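GDP-6-deoxy-D-mannose reductase (Pseudomonas aeruginosa, PDB 6X3B) probably catalyses the NADPH-dependent reduction of GDP-4-dehydro-6-deoxy-D-mannose to GDP-rhamnose, serving lipopolysaccharide O-antigen biosynthesis. Local coordinates at residues F26-S31 with H56-L61; G82-P87 with G185-F190; Q98-G103 with A152-A157; D127-V132 with V244-S249. All coordinates share one frame; numbering follows the deposited sequence.

Contact 1 (F26-S31 with H56-L61); sequences FVTGLS and HRYDLL. With NDP (NADPH dihydro-nicotinamide-adenine-dinucleotide phosphate), chain E.
With chi1 at 61°, Tyr58 tucks its ring between its own backbone N and carbonyl carbon, and this carries the phenol across to Thr28, which meets it nearly at a right angle. Here the first strand of the Rossmann fold runs into the glycine-rich turn of the coenzyme site, where Ser31 OG bonds to the adenosine-ribose hydroxyl O3B. Tyr58 OH sits 3.2 Å from Thr28 CA and 3.4 Å from Thr28 CB, while Thr28 OG1 is engaged by His79. Phe26 CZ also packs 4.4 Å from Tyr58 CE1. The polar link is made by water: the oxygen of one water lies 2.6 Å from Tyr58 OH and donates to Val27 O, and a second joins Tyr58 OH to the N-H of Gly29. Beyond Tyr58, the 56-61 loop reads the adenine. Asp59 OD1 accepts from NDP N6A and also from Leu61 N, an Asx turn, and Leu60 N donates almost straight (179°) to NDP N1A at 2.8 Å.

Contact 2 (G82-P87 with G185-F190); sequences GQTYVP and GQKDSF. With NDP (NADPH dihydro-nicotinamide-adenine-dinucleotide phosphate), chain E.
The ammonium of Lys187 donates to the hydroxyl of Thr84, NZ to OG1 2.8 Å, and that hydroxyl in turn donates to the pyrophosphate oxygen O1A of NADPH, also 2.8 Å away. A lysine on one loop thus backs a threonine on the other, and its positive charge probably steadies the phosphate through it. The last bend of the lysine chain (chi4 -103°) also lays NZ beside Tyr85, 3.4 Å from Tyr85 CB. Farther out on the tyrosine, Ser189 OG comes in at the ring edge, near the plane, 3.3 Å from Tyr85 CE1. One face of the Tyr85 ring has Pro87 CD over its centre. In the next shell, Gln83 folds back on Tyr85: its OE1 takes the N-H of Tyr85 and its NE2 reaches the carbonyl O. Gln186 works likewise for the lysine, its OE1 accepting from Lys187 N through an in-plane lone pair, while its NE2 holds the nicotinamide oxygen O7N at 2.7 Å. The coenzyme is flanked by these two loops of the Rossmann-type domain: loop 185-190 leads from strand 172-182 into helix 191-203, whose Arg197 pairs with Asp188, and loop 82-87 from strand 76-79 into helix 86-91.

Contact 3 (Q98-G103 with A152-A157); sequences QINLLG and AVSKLA. With NDP (NADPH dihydro-nicotinamide-adenine-dinucleotide phosphate), chain E.
Asn100 meets Ser154 through CB, CG and ND2. A chi1 of -71° sets CG beside the backbone N, which puts ND2 at the serine. CB lies 3.8 Å from Ser154 CB and CG 3.7 Å from Ser154 OG; at the tip, ND2 donates to Ser154 OG at 3.0 Å, nearly straight (167°) and in the amide plane. OD1, the other branch, accepts from the backbone N of Gln83, fixing the amide's rotation. Ser154 OG passes its own bond to the carbonyl of Tyr151. The next residue, Leu101, rests CD2 4.1 Å from Ala157 CB, one turn on from Ser154. Lys155 leaves the backbone away from helix 93-114, and bends at chi2 and chi3 bring NZ to both hydroxyls of the nicotinamide ribose, O2D and O3D; with Tyr151 it fits the YxxxK motif of short-chain dehydrogenases. Helices 93-114 and 150-169 run almost parallel here, 8° apart with axes 8.6 Å apart, and the second subunit packs on this pair, Leu101 touching Leu101 of that chain.

Contact 4 (D127-V132 with V244-S249); sequences DVYGQV and VYNVCS
Tyr129 reaches Asn246 edge-on, its hydroxyl donating to Asn246 OD1 at 2.7 Å. This one bond carries the contact, since the two CA atoms are 10.7 Å apart and little surface is buried between the segments. The side chains come from opposite directions, and their flat groups stand nearly crosswise, the ring and amide planes 79° apart. Even so, OD1 lies at the ring edge, in its plane, 3.5 Å from Tyr129 CE2, and the phenol arrives in the amide plane on a lone pair of OD1. A chi1 of -69° swings the amide of Asn246 off strand 244-247 beside its backbone N, within reach of the tyrosine. Both tips have further partners: Arg177 NH1 bonds to Tyr129 OH, so the nearby positive charge would probably make the phenol a stronger donor, and Asn246 ND2 is tied to Ser290 O. This buried polar network holds the amide from both ends. Around the ring, Ile139 and Phe179 supply apolar packing. A nitrate ion, probably from the crystallisation liquor, lies about 4 Å from the Tyr129 side chain. The Val-Tyr-Gly sequence of this loop, with Gly130 turning the chain at positive phi, is a recurrent element of extended short-chain dehydrogenases, following the central strand of the Rossmann sheet.

The four contacts string along the Rossmann-type core. Contact 1 closes before the others open, at the adenosine end of NADPH; contact 2, about 18 Å away between centres, reaches the pyrophosphate and nicotinamide. Contact 3 is nested inside the loop closed by contact 2 and joins it where Asn100 OD1 meets Gln83 N; it also packs on contact 1 through Leu61. Contact 4 crosses contacts 2 and 3 along the chain and touches helix 150-169. Contacts 1 and 4 reach the same sheet on opposite sides of the chain's centre, their centres about 25 Å apart. Contacts 1, 2 and 3 touch the same NADPH and line one coenzyme site, while contact 4 lies beyond it.

Contact 1 (F26-S31 with H56-L61)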
# COMPACT_ATOMS: atom_id res chain seq x y z
N PHE A 26 -17.59 -10.69 -14.55
CA PHE A 26 -18.02 -10.97 -13.18
C PHE A 26 -17.75 -9.74 -12.33
O PHE A 26 -16.69 -9.13 -12.43
CB PHE A 26 -17.29 -12.19 -12.60
CG PHE A 26 -17.80 -12.60 -11.23
CD1 PHE A 26 -18.87 -13.50 -11.10
CD2 PHE A 26 -17.23 -12.06 -10.09
CE1 PHE A 26 -19.34 -13.85 -9.83
CE2 PHE A 26 -17.69 -12.42 -8.81
CZ PHE A 26 -18.75 -13.31 -8.68
N VAL A 27 -18.73 -9.37 -11.50
CA VAL A 27 -18.67 -8.18 -10.66
C VAL A 27 -18.90 -8.60 -9.21
O VAL A 27 -19.93 -9.21 -8.89
CB VAL A 27 -19.71 -7.12 -11.07
CG1 VAL A 27 -19.59 -5.89 -10.16
CG2 VAL A 27 -19.52 -6.72 -12.55
N THR A 28 -17.95 -8.29 -8.34
CA THR A 28 -18.21 -8.43 -6.91
C THR A 28 -18.95 -7.20 -6.41
O THR A 28 -18.90 -6.14 -7.01
CB THR A 28 -16.92 -8.59 -6.10
OG1 THR A 28 -16.22 -7.34 -6.08
CG2 THR A 28 -16.03 -9.68 -6.71
N GLY A 29 -19.62 -7.35 -5.26
CA GLY A 29 -20.30 -6.21 -4.68
C GLY A 29 -21.54 -5.78 -5.42
O GLY A 29 -21.95 -4.62 -5.33
N LEU A 30 -22.14 -6.69 -6.18
CA LEU A 30 -23.31 -6.31 -6.97
C LEU A 30 -24.46 -5.80 -6.12
O LEU A 30 -25.30 -5.05 -6.61
CB LEU A 30 -23.76 -7.48 -7.84
CG LEU A 30 -23.04 -7.59 -9.18
CD1 LEU A 30 -23.39 -8.92 -9.83
CD2 LEU A 30 -23.35 -6.41 -10.10
N SER A 31 -24.52 -6.18 -4.84
CA SER A 31 -25.62 -5.75 -4.00
C SER A 31 -25.42 -4.38 -3.38
O SER A 31 -26.35 -3.86 -2.76
CB SER A 31 -25.87 -6.79 -2.90
OG SER A 31 -24.86 -6.73 -1.91
N HIS A 56 -24.26 -18.20 -5.78
CA HIS A 56 -24.68 -18.31 -4.39
C HIS A 56 -24.02 -17.18 -3.62
O HIS A 56 -23.10 -16.53 -4.12
CB HIS A 56 -24.29 -19.68 -3.82
CG HIS A 56 -22.84 -20.01 -4.00
ND1 HIS A 56 -21.85 -19.50 -3.18
CD2 HIS A 56 -22.20 -20.80 -4.91
CE1 HIS A 56 -20.67 -19.95 -3.58
NE2 HIS A 56 -20.86 -20.74 -4.62
N ARG A 57 -24.50 -16.94 -2.40
CA ARG A 57 -23.89 -15.91 -1.56
C ARG A 57 -22.45 -16.31 -1.24
O ARG A 57 -22.13 -17.49 -1.11
CB ARG A 57 -24.69 -15.70 -0.27
N TYR A 58 -21.58 -15.31 -1.12
CA TYR A 58 -20.18 -15.60 -0.85
C TYR A 58 -19.63 -14.55 0.11
O TYR A 58 -20.18 -13.45 0.25
CB TYR A 58 -19.35 -15.67 -2.15
CG TYR A 58 -19.33 -14.39 -2.94
CD1 TYR A 58 -20.31 -14.13 -3.90
CD2 TYR A 58 -18.34 -13.44 -2.73
CE1 TYR A 58 -20.30 -12.95 -4.61
CE2 TYR A 58 -18.32 -12.27 -3.44
CZ TYR A 58 -19.29 -12.02 -4.39
OH TYR A 58 -19.26 -10.84 -5.06
N ASP A 59 -18.56 -14.93 0.79
CA ASP A 59 -17.85 -14.07 1.72
C ASP A 59 -16.39 -14.06 1.30
O ASP A 59 -15.74 -15.10 1.31
CB ASP A 59 -18.01 -14.58 3.16
CG ASP A 59 -17.55 -13.56 4.18
OD1 ASP A 59 -16.64 -12.76 3.87
OD2 ASP A 59 -18.12 -13.56 5.30
N LEU A 60 -15.87 -12.87 0.99
CA LEU A 60 -14.49 -12.75 0.55
C LEU A 60 -13.50 -13.16 1.64
O LEU A 60 -12.36 -13.53 1.32
CB LEU A 60 -14.22 -11.32 0.09
CG LEU A 60 -14.88 -10.98 -1.25
CD1 LEU A 60 -14.85 -9.50 -1.55
CD2 LEU A 60 -14.22 -11.75 -2.37
N LEU A 61 -13.92 -13.12 2.90
CA LEU A 61 -13.12 -13.62 4.01
C LEU A 61 -13.06 -15.14 4.07
O LEU A 61 -12.27 -15.67 4.86
CB LEU A 61 -13.70 -13.11 5.33
CG LEU A 61 -13.64 -11.60 5.54
CD1 LEU A 61 -14.40 -11.22 6.80
CD2 LEU A 61 -12.20 -11.16 5.63
PA NDP E . -21.20 -0.53 -0.59
O1A NDP E . -20.70 -0.51 0.81
O2A NDP E . -22.50 0.13 -0.89
O5B NDP E . -21.24 -2.04 -1.13
C5B NDP E . -20.23 -2.97 -0.67
C4B NDP E . -20.49 -4.32 -1.30
O4B NDP E . -19.46 -5.25 -0.87
C3B NDP E . -21.83 -4.97 -0.94
O3B NDP E . -22.41 -5.60 -2.09
C2B NDP E . -21.44 -5.98 0.13
O2B NDP E . -22.35 -7.09 0.13
C1B NDP E . -20.07 -6.42 -0.37
N9A NDP E . -19.22 -6.99 0.66
C8A NDP E . -18.79 -6.38 1.81
N7A NDP E . -18.04 -7.15 2.55
C5A NDP E . -17.97 -8.35 1.86
C6A NDP E . -17.33 -9.57 2.13
N6A NDP E . -16.61 -9.75 3.23
N1A NDP E . -17.47 -10.57 1.23
C2A NDP E . -18.21 -10.34 0.14
N3A NDP E . -18.86 -9.24 -0.22
C4A NDP E . -18.70 -8.26 0.69
O3 NDP E . -20.09 0.11 -1.55
PN NDP E . -20.22 1.15 -2.76
O1N NDP E . -21.04 0.52 -3.84
O2N NDP E . -20.67 2.46 -2.21
O5D NDP E . -18.70 1.26 -3.24
C5D NDP E . -18.25 0.43 -4.34
C4D NDP E . -16.75 0.56 -4.47
O4D NDP E . -16.43 1.94 -4.78
C3D NDP E . -15.93 0.21 -3.22
O3D NDP E . -14.73 -0.46 -3.57
C2D NDP E . -15.67 1.58 -2.61
O2D NDP E . -14.52 1.61 -1.79
C1D NDP E . -15.50 2.45 -3.85
N1N NDP E . -15.82 3.89 -3.59
C2N NDP E . -17.12 4.30 -3.40
C3N NDP E . -17.44 5.62 -3.31
C7N NDP E . -18.80 5.98 -2.85
O7N NDP E . -19.10 7.17 -2.68
N7N NDP E . -19.67 5.00 -2.64
C4N NDP E . -16.41 6.63 -3.68
C5N NDP E . -15.05 6.08 -3.81
C6N NDP E . -14.82 4.82 -3.53
P2B NDP E . -23.14 -7.19 1.53
O1X NDP E . -24.05 -8.39 1.39
O2X NDP E . -22.11 -7.38 2.62
O3X NDP E . -23.92 -5.90 1.70
O HOH W 1 -21.18 -9.97 -6.64
O HOH W 2 -20.19 -8.99 -2.92

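Contact 2 (G82-P87 with G185-F190)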
# COMPACT_ATOMS: atom_id res chain seq x y z
N GLY A 82 -16.43 -4.62 -0.60
CA GLY A 82 -15.55 -4.34 0.52
C GLY A 82 -16.24 -3.52 1.59
O GLY A 82 -17.44 -3.25 1.53
N GLN A 83 -15.42 -3.12 2.55
CA GLN A 83 -15.84 -2.32 3.68
C GLN A 83 -15.56 -0.87 3.29
O GLN A 83 -14.40 -0.49 3.12
CB GLN A 83 -15.07 -2.75 4.93
CG GLN A 83 -15.76 -2.38 6.26
CD GLN A 83 -16.02 -0.89 6.34
OE1 GLN A 83 -17.10 -0.42 6.00
NE2 GLN A 83 -14.99 -0.13 6.73
N THR A 84 -16.60 -0.08 3.08
CA THR A 84 -16.44 1.19 2.39
C THR A 84 -16.71 2.39 3.27
O THR A 84 -16.73 3.52 2.77
CB THR A 84 -17.36 1.24 1.17
OG1 THR A 84 -18.72 1.34 1.62
CG2 THR A 84 -17.19 -0.03 0.33
N TYR A 85 -16.91 2.19 4.57
CA TYR A 85 -17.29 3.27 5.48
C TYR A 85 -16.09 3.68 6.33
O TYR A 85 -15.54 2.86 7.07
CB TYR A 85 -18.46 2.79 6.36
CG TYR A 85 -19.18 3.89 7.13
CD1 TYR A 85 -19.59 5.07 6.50
CD2 TYR A 85 -19.49 3.73 8.49
CE1 TYR A 85 -20.26 6.08 7.22
CE2 TYR A 85 -20.16 4.71 9.20
CZ TYR A 85 -20.55 5.88 8.56
OH TYR A 85 -21.20 6.86 9.28
N VAL A 86 -15.67 4.95 6.22
CA VAL A 86 -14.51 5.41 6.98
C VAL A 86 -14.72 5.29 8.49
O VAL A 86 -13.81 4.80 9.17
CB VAL A 86 -14.11 6.83 6.53
CG1 VAL A 86 -13.00 7.39 7.42
CG2 VAL A 86 -13.67 6.82 5.03
N PRO A 87 -15.86 5.68 9.06
CA PRO A 87 -16.00 5.51 10.52
C PRO A 87 -15.89 4.06 10.96
O PRO A 87 -15.28 3.79 12.00
CB PRO A 87 -17.37 6.12 10.83
CG PRO A 87 -17.55 7.14 9.78
CD PRO A 87 -16.97 6.49 8.53
N GLY A 185 -29.16 5.68 -3.60
CA GLY A 185 -28.58 4.61 -2.82
C GLY A 185 -27.27 4.94 -2.15
O GLY A 185 -26.77 4.11 -1.38
N GLN A 186 -26.69 6.10 -2.43
CA GLN A 186 -25.45 6.52 -1.78
C GLN A 186 -25.63 6.54 -0.25
O GLN A 186 -26.74 6.63 0.26
CB GLN A 186 -25.04 7.89 -2.31
CG GLN A 186 -23.80 8.52 -1.68
CD GLN A 186 -22.53 7.73 -1.95
OE1 GLN A 186 -22.40 6.59 -1.51
NE2 GLN A 186 -21.58 8.34 -2.64
N LYS A 187 -24.51 6.44 0.48
CA LYS A 187 -24.54 6.48 1.95
C LYS A 187 -25.17 7.77 2.45
O LYS A 187 -24.74 8.86 2.07
CB LYS A 187 -23.13 6.39 2.54
CG LYS A 187 -22.38 5.13 2.27
CD LYS A 187 -20.91 5.34 2.60
CE LYS A 187 -20.06 4.18 2.12
NZ LYS A 187 -19.73 3.36 3.31
N ASP A 188 -26.15 7.65 3.35
CA ASP A 188 -26.77 8.84 3.92
C ASP A 188 -25.78 9.72 4.69
O ASP A 188 -26.07 10.90 4.91
CB ASP A 188 -27.92 8.44 4.85
CG ASP A 188 -28.60 9.63 5.48
OD1 ASP A 188 -29.32 10.36 4.75
OD2 ASP A 188 -28.41 9.86 6.69
N SER A 189 -24.62 9.19 5.08
CA SER A 189 -23.66 10.00 5.81
C SER A 189 -22.97 11.03 4.92
O SER A 189 -22.37 11.98 5.44
CB SER A 189 -22.62 9.11 6.48
OG SER A 189 -21.74 8.54 5.52
N PHE A 190 -23.05 10.88 3.60
CA PHE A 190 -22.55 11.91 2.70
C PHE A 190 -23.49 13.12 2.73
O PHE A 190 -24.71 12.96 2.68
CB PHE A 190 -22.43 11.37 1.28
CG PHE A 190 -21.18 10.58 1.03
CD1 PHE A 190 -19.93 11.20 1.04
CD2 PHE A 190 -21.25 9.21 0.80
CE1 PHE A 190 -18.78 10.47 0.82
CE2 PHE A 190 -20.10 8.48 0.57
CZ PHE A 190 -18.87 9.10 0.59
PA NDP E . -21.20 -0.53 -0.59
O1A NDP E . -20.70 -0.51 0.81
O2A NDP E . -22.50 0.13 -0.89
O5B NDP E . -21.24 -2.04 -1.13
C5B NDP E . -20.23 -2.97 -0.67
C4B NDP E . -20.49 -4.32 -1.30
O4B NDP E . -19.46 -5.25 -0.87
C3B NDP E . -21.83 -4.97 -0.94
O3B NDP E . -22.41 -5.60 -2.09
C2B NDP E . -21.44 -5.98 0.13
O2B NDP E . -22.35 -7.09 0.13
C1B NDP E . -20.07 -6.42 -0.37
N9A NDP E . -19.22 -6.99 0.66
C8A NDP E . -18.79 -6.38 1.81
N7A NDP E . -18.04 -7.15 2.55
C5A NDP E . -17.97 -8.35 1.86
C6A NDP E . -17.33 -9.57 2.13
N6A NDP E . -16.61 -9.75 3.23
N1A NDP E . -17.47 -10.57 1.23
C2A NDP E . -18.21 -10.34 0.14
N3A NDP E . -18.86 -9.24 -0.22
C4A NDP E . -18.70 -8.26 0.69
O3 NDP E . -20.09 0.11 -1.55
PN NDP E . -20.22 1.15 -2.76
O1N NDP E . -21.04 0.52 -3.84
O2N NDP E . -20.67 2.46 -2.21
O5D NDP E . -18.70 1.26 -3.24
C5D NDP E . -18.25 0.43 -4.34
C4D NDP E . -16.75 0.56 -4.47
O4D NDP E . -16.43 1.94 -4.78
C3D NDP E . -15.93 0.21 -3.22
O3D NDP E . -14.73 -0.46 -3.57
C2D NDP E . -15.67 1.58 -2.61
O2D NDP E . -14.52 1.61 -1.79
C1D NDP E . -15.50 2.45 -3.85
N1N NDP E . -15.82 3.89 -3.59
C2N NDP E . -17.12 4.30 -3.40
C3N NDP E . -17.44 5.62 -3.31
C7N NDP E . -18.80 5.98 -2.85
O7N NDP E . -19.10 7.17 -2.68
N7N NDP E . -19.67 5.00 -2.64
C4N NDP E . -16.41 6.63 -3.68
C5N NDP E . -15.05 6.08 -3.81
C6N NDP E . -14.82 4.82 -3.53
P2B NDP E . -23.14 -7.19 1.53
O1X NDP E . -24.05 -8.39 1.39
O2X NDP E . -22.11 -7.38 2.62
O3X NDP E . -23.92 -5.90 1.70

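Contact 3 (Q98-G103 with A152-A157)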
# COMPACT_ATOMS: atom_id res chain seq x y z
N GLN A 98 -8.67 -6.79 6.70
CA GLN A 98 -8.97 -8.17 6.33
C GLN A 98 -9.90 -8.22 5.12
O GLN A 98 -9.64 -8.96 4.16
CB GLN A 98 -9.60 -8.94 7.51
CG GLN A 98 -8.69 -9.08 8.77
CD GLN A 98 -7.53 -10.03 8.55
OE1 GLN A 98 -7.45 -10.72 7.52
NE2 GLN A 98 -6.60 -10.06 9.49
N ILE A 99 -11.00 -7.46 5.17
CA ILE A 99 -11.98 -7.50 4.09
C ILE A 99 -11.39 -6.93 2.81
O ILE A 99 -11.48 -7.54 1.73
CB ILE A 99 -13.25 -6.73 4.49
CG1 ILE A 99 -13.94 -7.39 5.70
CG2 ILE A 99 -14.19 -6.58 3.27
CD1 ILE A 99 -15.18 -6.65 6.19
N ASN A 100 -10.80 -5.75 2.90
CA ASN A 100 -10.42 -5.04 1.69
C ASN A 100 -9.12 -5.55 1.10
O ASN A 100 -8.95 -5.53 -0.13
CB ASN A 100 -10.34 -3.55 1.95
CG ASN A 100 -11.72 -2.92 2.15
OD1 ASN A 100 -12.75 -3.58 1.99
ND2 ASN A 100 -11.73 -1.64 2.51
N LEU A 101 -8.20 -6.04 1.93
CA LEU A 101 -6.93 -6.51 1.39
C LEU A 101 -6.88 -8.03 1.32
O LEU A 101 -6.66 -8.60 0.24
CB LEU A 101 -5.75 -5.98 2.23
CG LEU A 101 -4.39 -6.44 1.73
CD1 LEU A 101 -4.15 -5.90 0.31
CD2 LEU A 101 -3.32 -5.92 2.69
N LEU A 102 -7.08 -8.70 2.46
CA LEU A 102 -7.07 -10.16 2.44
C LEU A 102 -8.25 -10.70 1.63
O LEU A 102 -8.13 -11.75 1.00
CB LEU A 102 -7.08 -10.71 3.86
CG LEU A 102 -5.68 -10.75 4.53
CD1 LEU A 102 -4.74 -11.63 3.71
CD2 LEU A 102 -5.07 -9.36 4.66
N GLY A 103 -9.39 -10.00 1.64
CA GLY A 103 -10.50 -10.43 0.81
C GLY A 103 -10.17 -10.33 -0.68
O GLY A 103 -10.53 -11.20 -1.47
N ALA A 152 -8.61 4.25 3.54
CA ALA A 152 -7.75 4.68 2.43
C ALA A 152 -6.45 3.88 2.41
O ALA A 152 -5.96 3.53 1.33
CB ALA A 152 -7.48 6.18 2.52
N VAL A 153 -5.91 3.54 3.59
CA VAL A 153 -4.75 2.66 3.68
C VAL A 153 -5.04 1.32 3.00
O VAL A 153 -4.26 0.84 2.17
CB VAL A 153 -4.35 2.45 5.15
CG1 VAL A 153 -3.34 1.30 5.29
CG2 VAL A 153 -3.75 3.75 5.74
N SER A 154 -6.19 0.71 3.33
CA SER A 154 -6.53 -0.59 2.77
C SER A 154 -6.74 -0.53 1.26
O SER A 154 -6.40 -1.49 0.56
CB SER A 154 -7.78 -1.15 3.46
OG SER A 154 -8.96 -0.53 2.98
N LYS A 155 -7.25 0.59 0.73
CA LYS A 155 -7.42 0.70 -0.72
C LYS A 155 -6.06 0.78 -1.42
O LYS A 155 -5.85 0.11 -2.43
CB LYS A 155 -8.27 1.92 -1.08
CG LYS A 155 -9.65 1.94 -0.49
CD LYS A 155 -10.50 0.74 -0.94
CE LYS A 155 -11.42 1.14 -2.08
NZ LYS A 155 -12.16 -0.02 -2.59
N LEU A 156 -5.14 1.58 -0.89
CA LEU A 156 -3.81 1.68 -1.51
C LEU A 156 -3.07 0.35 -1.42
O LEU A 156 -2.39 -0.06 -2.37
CB LEU A 156 -3.00 2.79 -0.82
CG LEU A 156 -1.69 3.23 -1.49
CD1 LEU A 156 -2.00 3.74 -2.90
CD2 LEU A 156 -0.99 4.31 -0.64
N ALA A 157 -3.19 -0.34 -0.28
CA ALA A 157 -2.56 -1.64 -0.15
C ALA A 157 -3.13 -2.63 -1.18
O ALA A 157 -2.39 -3.40 -1.80
CB ALA A 157 -2.73 -2.16 1.27
PA NDP E . -21.20 -0.53 -0.59
O1A NDP E . -20.70 -0.51 0.81
O2A NDP E . -22.50 0.13 -0.89
O5B NDP E . -21.24 -2.04 -1.13
C5B NDP E . -20.23 -2.97 -0.67
C4B NDP E . -20.49 -4.32 -1.30
O4B NDP E . -19.46 -5.25 -0.87
C3B NDP E . -21.83 -4.97 -0.94
O3B NDP E . -22.41 -5.60 -2.09
C2B NDP E . -21.44 -5.98 0.13
O2B NDP E . -22.35 -7.09 0.13
C1B NDP E . -20.07 -6.42 -0.37
N9A NDP E . -19.22 -6.99 0.66
C8A NDP E . -18.79 -6.38 1.81
N7A NDP E . -18.04 -7.15 2.55
C5A NDP E . -17.97 -8.35 1.86
C6A NDP E . -17.33 -9.57 2.13
N6A NDP E . -16.61 -9.75 3.23
N1A NDP E . -17.47 -10.57 1.23
C2A NDP E . -18.21 -10.34 0.14
N3A NDP E . -18.86 -9.24 -0.22
C4A NDP E . -18.70 -8.26 0.69
O3 NDP E . -20.09 0.11 -1.55
PN NDP E . -20.22 1.15 -2.76
O1N NDP E . -21.04 0.52 -3.84
O2N NDP E . -20.67 2.46 -2.21
O5D NDP E . -18.70 1.26 -3.24
C5D NDP E . -18.25 0.43 -4.34
C4D NDP E . -16.75 0.56 -4.47
O4D NDP E . -16.43 1.94 -4.78
C3D NDP E . -15.93 0.21 -3.22
O3D NDP E . -14.73 -0.46 -3.57
C2D NDP E . -15.67 1.58 -2.61
O2D NDP E . -14.52 1.61 -1.79
C1D NDP E . -15.50 2.45 -3.85
N1N NDP E . -15.82 3.89 -3.59
C2N NDP E . -17.12 4.30 -3.40
C3N NDP E . -17.44 5.62 -3.31
C7N NDP E . -18.80 5.98 -2.85
O7N NDP E . -19.10 7.17 -2.68
N7N NDP E . -19.67 5.00 -2.64
C4N NDP E . -16.41 6.63 -3.68
C5N NDP E . -15.05 6.08 -3.81
C6N NDP E . -14.82 4.82 -3.53
P2B NDP E . -23.14 -7.19 1.53
O1X NDP E . -24.05 -8.39 1.39
O2X NDP E . -22.11 -7.38 2.62
O3X NDP E . -23.92 -5.90 1.70

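Contact 4 (D127-V132 with V244-S249)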
# COMPACT_ATOMS: atom_id res chain seq x y z
N ASP A 127 -9.74 8.83 -2.28
CA ASP A 127 -9.39 9.09 -0.89
C ASP A 127 -7.97 8.64 -0.56
O ASP A 127 -7.42 9.08 0.45
CB ASP A 127 -10.43 8.41 0.04
CG ASP A 127 -10.39 8.93 1.47
OD1 ASP A 127 -10.25 10.16 1.68
OD2 ASP A 127 -10.53 8.10 2.40
N VAL A 128 -7.34 7.79 -1.40
CA VAL A 128 -5.97 7.40 -1.09
C VAL A 128 -5.01 8.58 -1.12
O VAL A 128 -3.95 8.53 -0.48
CB VAL A 128 -5.46 6.30 -2.05
CG1 VAL A 128 -6.30 5.03 -1.94
CG2 VAL A 128 -5.42 6.83 -3.49
N TYR A 129 -5.34 9.65 -1.85
CA TYR A 129 -4.36 10.73 -1.97
C TYR A 129 -4.13 11.46 -0.66
O TYR A 129 -3.02 11.95 -0.42
CB TYR A 129 -4.77 11.72 -3.06
CG TYR A 129 -4.63 11.17 -4.47
CD1 TYR A 129 -3.38 11.00 -5.06
CD2 TYR A 129 -5.76 10.81 -5.20
CE1 TYR A 129 -3.26 10.50 -6.35
CE2 TYR A 129 -5.64 10.29 -6.48
CZ TYR A 129 -4.40 10.15 -7.05
OH TYR A 129 -4.29 9.63 -8.32
N GLY A 130 -5.14 11.56 0.21
CA GLY A 130 -4.95 12.30 1.45
C GLY A 130 -4.93 13.81 1.23
O GLY A 130 -5.62 14.36 0.37
N GLN A 131 -4.11 14.49 2.02
CA GLN A 131 -4.06 15.95 1.98
C GLN A 131 -3.25 16.38 0.77
O GLN A 131 -2.12 15.91 0.56
CB GLN A 131 -3.42 16.50 3.26
CG GLN A 131 -3.78 17.94 3.57
CD GLN A 131 -3.77 18.22 5.06
OE1 GLN A 131 -2.72 18.41 5.65
NE2 GLN A 131 -4.96 18.22 5.68
N VAL A 132 -3.82 17.24 -0.06
CA VAL A 132 -3.16 17.70 -1.27
C VAL A 132 -3.16 19.22 -1.25
O VAL A 132 -4.19 19.84 -0.99
CB VAL A 132 -3.83 17.16 -2.55
CG1 VAL A 132 -3.22 17.80 -3.77
CG2 VAL A 132 -3.67 15.64 -2.64
N VAL A 244 -2.85 2.98 -13.36
CA VAL A 244 -3.79 3.56 -12.40
C VAL A 244 -4.46 4.77 -13.04
O VAL A 244 -3.78 5.63 -13.60
CB VAL A 244 -3.06 3.97 -11.11
CG1 VAL A 244 -4.00 4.70 -10.16
CG2 VAL A 244 -2.41 2.76 -10.45
N TYR A 245 -5.79 4.84 -12.94
CA TYR A 245 -6.55 5.94 -13.54
C TYR A 245 -7.44 6.61 -12.50
O TYR A 245 -8.23 5.92 -11.83
CB TYR A 245 -7.44 5.44 -14.68
CG TYR A 245 -6.67 4.80 -15.79
CD1 TYR A 245 -6.35 3.46 -15.76
CD2 TYR A 245 -6.26 5.56 -16.88
CE1 TYR A 245 -5.63 2.87 -16.79
CE2 TYR A 245 -5.54 5.01 -17.90
CZ TYR A 245 -5.23 3.67 -17.86
OH TYR A 245 -4.53 3.15 -18.91
N ASN A 246 -7.33 7.94 -12.38
CA ASN A 246 -8.37 8.71 -11.69
C ASN A 246 -9.67 8.64 -12.48
O ASN A 246 -9.66 8.73 -13.71
CB ASN A 246 -7.98 10.17 -11.56
CG ASN A 246 -6.83 10.41 -10.59
OD1 ASN A 246 -6.53 9.56 -9.74
ND2 ASN A 246 -6.21 11.56 -10.72
N VAL A 247 -10.78 8.51 -11.78
CA VAL A 247 -12.11 8.63 -12.38
C VAL A 247 -12.78 9.81 -11.69
O VAL A 247 -13.21 9.71 -10.53
CB VAL A 247 -12.93 7.34 -12.26
CG1 VAL A 247 -14.35 7.55 -12.86
CG2 VAL A 247 -12.21 6.15 -12.97
N CYS A 248 -12.87 10.95 -12.38
CA CYS A 248 -13.31 12.20 -11.78
C CYS A 248 -13.79 13.14 -12.88
O CYS A 248 -13.59 12.90 -14.07
CB CYS A 248 -12.18 12.85 -10.96
SG CYS A 248 -10.64 13.05 -11.93
N SER A 249 -14.45 14.21 -12.45
CA SER A 249 -14.99 15.19 -13.39
C SER A 249 -13.99 16.27 -13.77
O SER A 249 -14.14 16.90 -14.83
CB SER A 249 -16.23 15.88 -12.78
OG SER A 249 -15.81 16.83 -11.81